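Local atomic coordinates of L-lysine 6-monooxygenase involved in desferrioxamine biosynthesis (Erwinia amylovora CFBP1430, PDB entry 5O8P), a protein that probably catalyses the FAD- and NADPH-dependent N-hydroxylation of cadaverine, an early step in making the siderophore desferrioxamine E. Residues B[53-58]-B[98-103]; B[204-209]-B[276-281]. All coordinates share one frame; numbering follows the deposited sequence.

Contact 1 comes first along the chain and is complete before contact 2 begins; their centres lie about 14 Å apart, on the same side of the chain's centre. Contact 1 sets the short strand 56-57 against strand 97-99 and the start of helix 100-113, beside the flavin. Contact 2 pairs helix 202-213, which follows strand 194-198 of the five-stranded parallel sheet, with helix 276-290. A salt bridge joins them, R100 NH2 to E206 OE1 at 2.7 Å. Through it the flavin-side segment is tied to the helix of the Rossmann-like region where NADP(+) binds, and R100, itself an NADP(+)-binding residue, probably stands where the two cofactor sites meet.

Contact 1. Residues B[53-58]-B[98-103]; sequences ESAHLQ and LMRKEY. With FAD (flavin-adenine dinucleotide), chain C.
H56 and M99 sit opposite each other as an antiparallel, non-hydrogen-bonded pair, with their side chains diverging. The backbone bonds lie on either side of this pair: L57 N gives to L98 O at 2.8 Å, and R100 N, in the first turn of helix 100-113, gives to A55 O at 3.0 Å. M99 occupies the N-cap position of that helix; its chain bends at chi2 and chi3, and CE ends among the carbonyl oxygens of E53, S54 and A55.

From the first residue of helix 100-113, the R100 side chain runs to the flavin. CB and CG pass A55 O, CG at 3.8 Å. The bend at chi2 (-129°) sets the course of CD, and beyond it NE comes to 3.6 Å from C6 of the FAD ring system. R100 CZ is 3.9 Å from A55 CB, and NH1 lies against the same methyl. The flavin methyl C7M lies loosely over the centre of one guanidinium face and H56 O, also loosely, over the opposite one, while NH2 is held by the salt bridge to E206.

L57 packs on Y103: its CD1 meets Y103 CD1 at 3.7 Å, the two side chains crossing at about a right angle, and CD2 lies over one face of the Y103 ring toward its rim. W46 meets that ring edge-to-face. Next in sequence, Q58 N donates to FAD O4 at 3.1 Å (158°). In this member of the lysine/ornithine N-hydroxylase family, a strand bridge and a helix start supply one part of the flavin pocket: L57, Q58 and the NADP(+)-binding R100.

Contact 2. Residues B[204-209]-B[276-281]; sequences AAEIYY and SSLINA
L278 reaches from helix 276-290 to A205, E206 and Y209 of helix 202-213, an apolar helix-helix contact beside the five-stranded parallel sheet, on which helix 202-213 packs. A204 belongs to a sequence pattern consistent with a Rossmann-type dinucleotide fold. The two short segments run in roughly the same direction, inclined by 33°, with their axes 10.2 Å apart.

L278 spans much of that gap. Its CG stands anti to the backbone N (chi1 -177°), and the two methyls beyond it divide the work. CD2 touches A205 CB at 3.6 Å and E206 CG at 3.7 Å; CD1 turns to Y209, meeting CB at 3.9 Å and then CG. One turn further along helix 276-290, A281 completes the contact: its carbonyl O lies in the plane of the Y209 ring, at the edge, 3.6 Å from CE1, and its methyl CB is close to the same ring atom.

I282 and L285, later on helix 276-290, also pack on Y209. No hydrogen bond crosses between the two segments; apolar carbons and a carbonyl at a ring edge make the contact. E206 therefore serves two ends: its CG joins the apolar surface, while OE1 forms a salt bridge to R100 and OE2 a hydrogen bond with Q202.

Contact 1. Residues B[53-58]-B[98-103]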
loop_
_atom_site.group_PDB
_atom_site.type_symbol
_atom_site.label_atom_id
_atom_site.label_comp_id
_atom_site.label_asym_id
_atom_site.label_seq_id
_atom_site.Cartn_x
_atom_site.Cartn_y
_atom_site.Cartn_z
ATOM N N GLU B 53 -3.916 -3.083 22.505
ATOM C CA GLU B 53 -5.019 -2.662 21.626
ATOM C C GLU B 53 -4.650 -2.639 20.138
ATOM O O GLU B 53 -5.460 -3.012 19.288
ATOM C CB GLU B 53 -5.539 -1.278 22.039
ATOM C CG GLU B 53 -6.464 -0.631 21.015
ATOM C CD GLU B 53 -7.118 0.645 21.517
ATOM O OE1 GLU B 53 -7.723 0.626 22.616
ATOM O OE2 GLU B 53 -7.039 1.666 20.795
ATOM N N SER B 54 -3.446 -2.180 19.838
ATOM C CA SER B 54 -3.008 -2.056 18.455
ATOM C C SER B 54 -2.449 -3.344 17.865
ATOM O O SER B 54 -2.269 -3.418 16.665
ATOM C CB SER B 54 -1.944 -0.954 18.346
ATOM O OG SER B 54 -0.731 -1.373 18.948
ATOM N N ALA B 55 -2.158 -4.342 18.689
ATOM C CA ALA B 55 -1.457 -5.564 18.241
ATOM C C ALA B 55 -2.310 -6.490 17.365
ATOM O O ALA B 55 -3.425 -6.850 17.757
ATOM C CB ALA B 55 -0.963 -6.339 19.454
ATOM N N HIS B 56 -1.781 -6.869 16.196
ATOM C CA HIS B 56 -2.401 -7.889 15.318
ATOM C C HIS B 56 -1.614 -9.177 15.309
ATOM O O HIS B 56 -0.464 -9.209 15.704
ATOM C CB HIS B 56 -2.550 -7.449 13.842
ATOM C CG HIS B 56 -1.507 -6.504 13.365
ATOM N ND1 HIS B 56 -1.650 -5.145 13.488
ATOM C CD2 HIS B 56 -0.333 -6.709 12.718
ATOM C CE1 HIS B 56 -0.586 -4.546 12.979
ATOM N NE2 HIS B 56 0.230 -5.472 12.508
ATOM N N LEU B 57 -2.245 -10.232 14.809
ATOM C CA LEU B 57 -1.529 -11.434 14.420
ATOM C C LEU B 57 -0.670 -11.173 13.182
ATOM O O LEU B 57 -0.961 -10.272 12.375
ATOM C CB LEU B 57 -2.500 -12.570 14.101
ATOM C CG LEU B 57 -3.474 -13.071 15.160
ATOM C CD1 LEU B 57 -4.456 -14.032 14.522
ATOM C CD2 LEU B 57 -2.734 -13.745 16.286
ATOM N N GLN B 58 0.354 -11.998 13.016
ATOM C CA GLN B 58 1.306 -11.857 11.910
ATOM C C GLN B 58 0.935 -12.752 10.735
ATOM O O GLN B 58 1.750 -13.035 9.865
ATOM C CB GLN B 58 2.714 -12.205 12.408
ATOM C CG GLN B 58 3.236 -11.363 13.561
ATOM C CD GLN B 58 3.034 -9.877 13.337
ATOM O OE1 GLN B 58 3.815 -9.221 12.647
ATOM N NE2 GLN B 58 1.949 -9.352 13.883
ATOM N N LEU B 98 -6.158 -10.415 12.100
ATOM C CA LEU B 98 -6.992 -10.205 13.251
ATOM C C LEU B 98 -6.221 -9.462 14.334
ATOM O O LEU B 98 -5.009 -9.649 14.494
ATOM C CB LEU B 98 -7.419 -11.539 13.819
ATOM C CG LEU B 98 -8.321 -12.446 13.007
ATOM C CD1 LEU B 98 -8.475 -13.797 13.715
ATOM C CD2 LEU B 98 -9.669 -11.772 12.800
ATOM N N MET B 99 -6.938 -8.634 15.091
ATOM C CA MET B 99 -6.410 -8.073 16.329
ATOM C C MET B 99 -6.210 -9.238 17.307
ATOM O O MET B 99 -7.048 -10.122 17.366
ATOM C CB MET B 99 -7.421 -7.107 16.947
ATOM C CG MET B 99 -7.891 -5.932 16.095
ATOM S SD MET B 99 -6.622 -5.044 15.179
ATOM C CE MET B 99 -5.417 -4.576 16.421
ATOM N N ARG B 100 -5.140 -9.238 18.098
ATOM C CA ARG B 100 -4.957 -10.285 19.111
ATOM C C ARG B 100 -6.123 -10.381 20.055
ATOM O O ARG B 100 -6.459 -11.473 20.492
ATOM C CB ARG B 100 -3.718 -10.062 19.958
ATOM C CG ARG B 100 -2.421 -10.246 19.222
ATOM C CD ARG B 100 -1.471 -11.178 19.944
ATOM N NE ARG B 100 -0.133 -10.912 19.456
ATOM C CZ ARG B 100 0.644 -9.913 19.863
ATOM N NH1 ARG B 100 0.230 -9.037 20.770
ATOM N NH2 ARG B 100 1.847 -9.771 19.322
ATOM N N LYS B 101 -6.725 -9.249 20.389
ATOM C CA LYS B 101 -7.889 -9.260 21.251
ATOM C C LYS B 101 -9.035 -10.036 20.612
ATOM O O LYS B 101 -9.723 -10.781 21.298
ATOM C CB LYS B 101 -8.319 -7.839 21.627
ATOM C CG LYS B 101 -9.690 -7.752 22.286
ATOM C CD LYS B 101 -9.830 -6.539 23.189
ATOM C CE LYS B 101 -9.350 -6.870 24.591
ATOM N NZ LYS B 101 -9.269 -5.658 25.448
ATOM N N GLU B 102 -9.234 -9.871 19.312
ATOM C CA GLU B 102 -10.304 -10.575 18.629
ATOM C C GLU B 102 -9.979 -12.065 18.482
ATOM O O GLU B 102 -10.860 -12.897 18.613
ATOM C CB GLU B 102 -10.603 -9.927 17.279
ATOM C CG GLU B 102 -11.853 -10.467 16.604
ATOM C CD GLU B 102 -12.497 -9.484 15.643
ATOM O OE1 GLU B 102 -11.787 -8.808 14.869
ATOM O OE2 GLU B 102 -13.741 -9.405 15.656
ATOM N N TYR B 103 -8.722 -12.410 18.228
ATOM C CA TYR B 103 -8.345 -13.813 18.087
ATOM C C TYR B 103 -8.592 -14.523 19.390
ATOM O O TYR B 103 -9.076 -15.660 19.409
ATOM C CB TYR B 103 -6.881 -13.957 17.701
ATOM C CG TYR B 103 -6.387 -15.388 17.566
ATOM C CD1 TYR B 103 -6.726 -16.173 16.473
ATOM C CD2 TYR B 103 -5.558 -15.940 18.516
ATOM C CE1 TYR B 103 -6.253 -17.472 16.340
ATOM C CE2 TYR B 103 -5.079 -17.242 18.393
ATOM C CZ TYR B 103 -5.428 -17.997 17.311
ATOM O OH TYR B 103 -4.952 -19.284 17.204
HETATM P PA FAD C . 0.331 -22.284 24.759
HETATM O O1A FAD C . -0.397 -20.977 25.019
HETATM O O2A FAD C . 1.734 -22.466 25.285
HETATM O O5B FAD C . -0.635 -23.434 25.355
HETATM C C5B FAD C . -0.205 -24.363 26.344
HETATM C C4B FAD C . -1.284 -24.681 27.373
HETATM O O4B FAD C . -0.950 -25.906 28.044
HETATM C C3B FAD C . -1.394 -23.614 28.456
HETATM O O3B FAD C . -2.778 -23.285 28.641
HETATM C C2B FAD C . -0.740 -24.244 29.685
HETATM O O2B FAD C . -1.296 -23.813 30.932
HETATM C C1B FAD C . -1.008 -25.721 29.466
HETATM N N9A FAD C . -0.135 -26.665 30.215
HETATM C C8A FAD C . 1.212 -26.698 30.292
HETATM N N7A FAD C . 1.617 -27.731 31.083
HETATM C C5A FAD C . 0.515 -28.376 31.522
HETATM C C6A FAD C . 0.204 -29.545 32.390
HETATM N N6A FAD C . 1.191 -30.267 32.974
HETATM N N1A FAD C . -1.101 -29.873 32.579
HETATM C C2A FAD C . -2.106 -29.172 32.012
HETATM N N3A FAD C . -1.894 -28.100 31.224
HETATM C C4A FAD C . -0.635 -27.665 30.944
HETATM N N1 FAD C . 2.333 -17.259 16.040
HETATM C C2 FAD C . 1.670 -16.960 14.892
HETATM O O2 FAD C . 1.677 -17.807 13.970
HETATM N N3 FAD C . 1.005 -15.796 14.722
HETATM C C4 FAD C . 0.965 -14.853 15.681
HETATM O O4 FAD C . 0.350 -13.784 15.498
HETATM C C4X FAD C . 1.665 -15.102 16.966
HETATM N N5 FAD C . 1.660 -14.198 17.970
HETATM C C5X FAD C . 2.312 -14.455 19.128
HETATM C C6 FAD C . 2.275 -13.485 20.127
HETATM C C7 FAD C . 2.920 -13.678 21.346
HETATM C C7M FAD C . 2.868 -12.611 22.411
HETATM C C8 FAD C . 3.662 -14.952 21.578
HETATM C C8M FAD C . 4.368 -15.186 22.886
HETATM C C9 FAD C . 3.709 -15.929 20.583
HETATM C C9A FAD C . 3.061 -15.747 19.347
HETATM N N10 FAD C . 3.076 -16.724 18.295
HETATM C C10 FAD C . 2.381 -16.404 17.094
HETATM C "C1'" FAD C . 3.769 -18.038 18.390
HETATM C "C2'" FAD C . 2.827 -19.176 18.849
HETATM O "O2'" FAD C . 1.587 -19.132 18.112
HETATM C "C3'" FAD C . 2.528 -19.168 20.360
HETATM O "O3'" FAD C . 3.742 -19.320 21.112
HETATM C "C4'" FAD C . 1.546 -20.264 20.794
HETATM O "O4'" FAD C . 0.869 -19.852 21.987
HETATM C "C5'" FAD C . 2.229 -21.603 21.055
HETATM O "O5'" FAD C . 1.266 -22.651 20.926
HETATM P P FAD C . 0.943 -23.617 22.161
HETATM O O1P FAD C . -0.160 -24.565 21.737
HETATM O O2P FAD C . 2.288 -24.155 22.560
HETATM O O3P FAD C . 0.325 -22.472 23.141
#

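Contact 2. Residues B[204-209]-B[276-281]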
loop_
_atom_site.group_PDB
_atom_site.type_symbol
_atom_site.label_atom_id
_atom_site.label_comp_id
_atom_site.label_asym_id
_atom_site.label_seq_id
_atom_site.Cartn_x
_atom_site.Cartn_y
_atom_site.Cartn_z
ATOM N N ALA B 204 9.399 -7.447 21.600
ATOM C CA ALA B 204 10.262 -6.309 21.889
ATOM C C ALA B 204 9.816 -5.072 21.120
ATOM O O ALA B 204 9.639 -3.996 21.693
ATOM C CB ALA B 204 11.716 -6.634 21.534
ATOM N N ALA B 205 9.618 -5.241 19.819
ATOM C CA ALA B 205 9.255 -4.122 18.963
ATOM C C ALA B 205 7.894 -3.550 19.324
ATOM O O ALA B 205 7.739 -2.333 19.382
ATOM C CB ALA B 205 9.293 -4.527 17.503
ATOM N N GLU B 206 6.914 -4.419 19.562
ATOM C CA GLU B 206 5.567 -3.968 19.934
ATOM C C GLU B 206 5.576 -3.172 21.221
ATOM O O GLU B 206 4.894 -2.155 21.315
ATOM C CB GLU B 206 4.627 -5.147 20.096
ATOM C CG GLU B 206 4.189 -5.718 18.773
ATOM C CD GLU B 206 3.407 -7.007 18.890
ATOM O OE1 GLU B 206 3.270 -7.547 20.011
ATOM O OE2 GLU B 206 2.918 -7.487 17.837
ATOM N N ILE B 207 6.358 -3.650 22.189
ATOM C CA ILE B 207 6.550 -2.967 23.454
ATOM C C ILE B 207 7.257 -1.647 23.229
ATOM O O ILE B 207 6.790 -0.632 23.720
ATOM C CB ILE B 207 7.339 -3.840 24.467
ATOM C CG1 ILE B 207 6.438 -4.949 24.980
ATOM C CG2 ILE B 207 7.883 -3.020 25.635
ATOM C CD1 ILE B 207 7.145 -6.008 25.795
ATOM N N TYR B 208 8.369 -1.664 22.493
ATOM C CA TYR B 208 9.114 -0.434 22.213
ATOM C C TYR B 208 8.227 0.633 21.576
ATOM O O TYR B 208 8.254 1.788 21.979
ATOM C CB TYR B 208 10.340 -0.690 21.335
ATOM C CG TYR B 208 11.270 0.495 21.321
ATOM C CD1 TYR B 208 11.126 1.503 20.372
ATOM C CD2 TYR B 208 12.270 0.625 22.282
ATOM C CE1 TYR B 208 11.974 2.593 20.353
ATOM C CE2 TYR B 208 13.119 1.721 22.291
ATOM C CZ TYR B 208 12.977 2.704 21.324
ATOM O OH TYR B 208 13.835 3.787 21.339
ATOM N N TYR B 209 7.434 0.234 20.598
ATOM C CA TYR B 209 6.478 1.134 19.978
ATOM C C TYR B 209 5.440 1.657 20.977
ATOM O O TYR B 209 5.085 2.837 20.953
ATOM C CB TYR B 209 5.785 0.441 18.795
ATOM C CG TYR B 209 4.940 1.383 17.986
ATOM C CD1 TYR B 209 5.507 2.203 17.017
ATOM C CD2 TYR B 209 3.579 1.483 18.215
ATOM C CE1 TYR B 209 4.734 3.082 16.287
ATOM C CE2 TYR B 209 2.799 2.358 17.485
ATOM C CZ TYR B 209 3.388 3.155 16.529
ATOM O OH TYR B 209 2.613 4.008 15.808
ATOM N N SER B 276 7.613 -5.905 9.212
ATOM C CA SER B 276 8.262 -4.766 8.538
ATOM C C SER B 276 7.491 -3.455 8.691
ATOM O O SER B 276 8.109 -2.421 8.848
ATOM C CB SER B 276 8.570 -5.082 7.075
ATOM O OG SER B 276 7.408 -5.443 6.365
ATOM N N SER B 277 6.164 -3.501 8.676
ATOM C CA SER B 277 5.347 -2.316 8.935
ATOM C C SER B 277 5.670 -1.662 10.266
ATOM O O SER B 277 5.670 -0.427 10.367
ATOM C CB SER B 277 3.867 -2.670 8.948
ATOM O OG SER B 277 3.431 -3.014 7.651
ATOM N N LEU B 278 5.913 -2.497 11.277
ATOM C CA LEU B 278 6.177 -2.021 12.623
ATOM C C LEU B 278 7.560 -1.399 12.721
ATOM O O LEU B 278 7.690 -0.325 13.293
ATOM C CB LEU B 278 6.038 -3.154 13.645
ATOM C CG LEU B 278 6.222 -2.832 15.133
ATOM C CD1 LEU B 278 5.241 -1.753 15.575
ATOM C CD2 LEU B 278 6.058 -4.095 15.971
ATOM N N ILE B 279 8.587 -2.043 12.166
ATOM C CA ILE B 279 9.908 -1.419 12.121
ATOM C C ILE B 279 9.788 -0.016 11.526
ATOM O O ILE B 279 10.275 0.948 12.103
ATOM C CB ILE B 279 10.925 -2.200 11.272
ATOM C CG1 ILE B 279 11.317 -3.493 11.959
ATOM C CG2 ILE B 279 12.195 -1.371 11.049
ATOM C CD1 ILE B 279 11.898 -4.532 11.030
ATOM N N ASN B 280 9.148 0.084 10.370
ATOM C CA ASN B 280 8.960 1.367 9.721
ATOM C C ASN B 280 8.100 2.333 10.519
ATOM O O ASN B 280 8.336 3.535 10.471
ATOM C CB ASN B 280 8.338 1.178 8.345
ATOM C CG ASN B 280 9.290 0.537 7.354
ATOM O OD1 ASN B 280 10.503 0.426 7.584
ATOM N ND2 ASN B 280 8.737 0.121 6.227
ATOM N N ALA B 281 7.092 1.825 11.229
ATOM C CA ALA B 281 6.272 2.682 12.099
ATOM C C ALA B 281 7.068 3.255 13.269
ATOM O O ALA B 281 6.821 4.391 13.685
ATOM C CB ALA B 281 5.069 1.928 12.605
#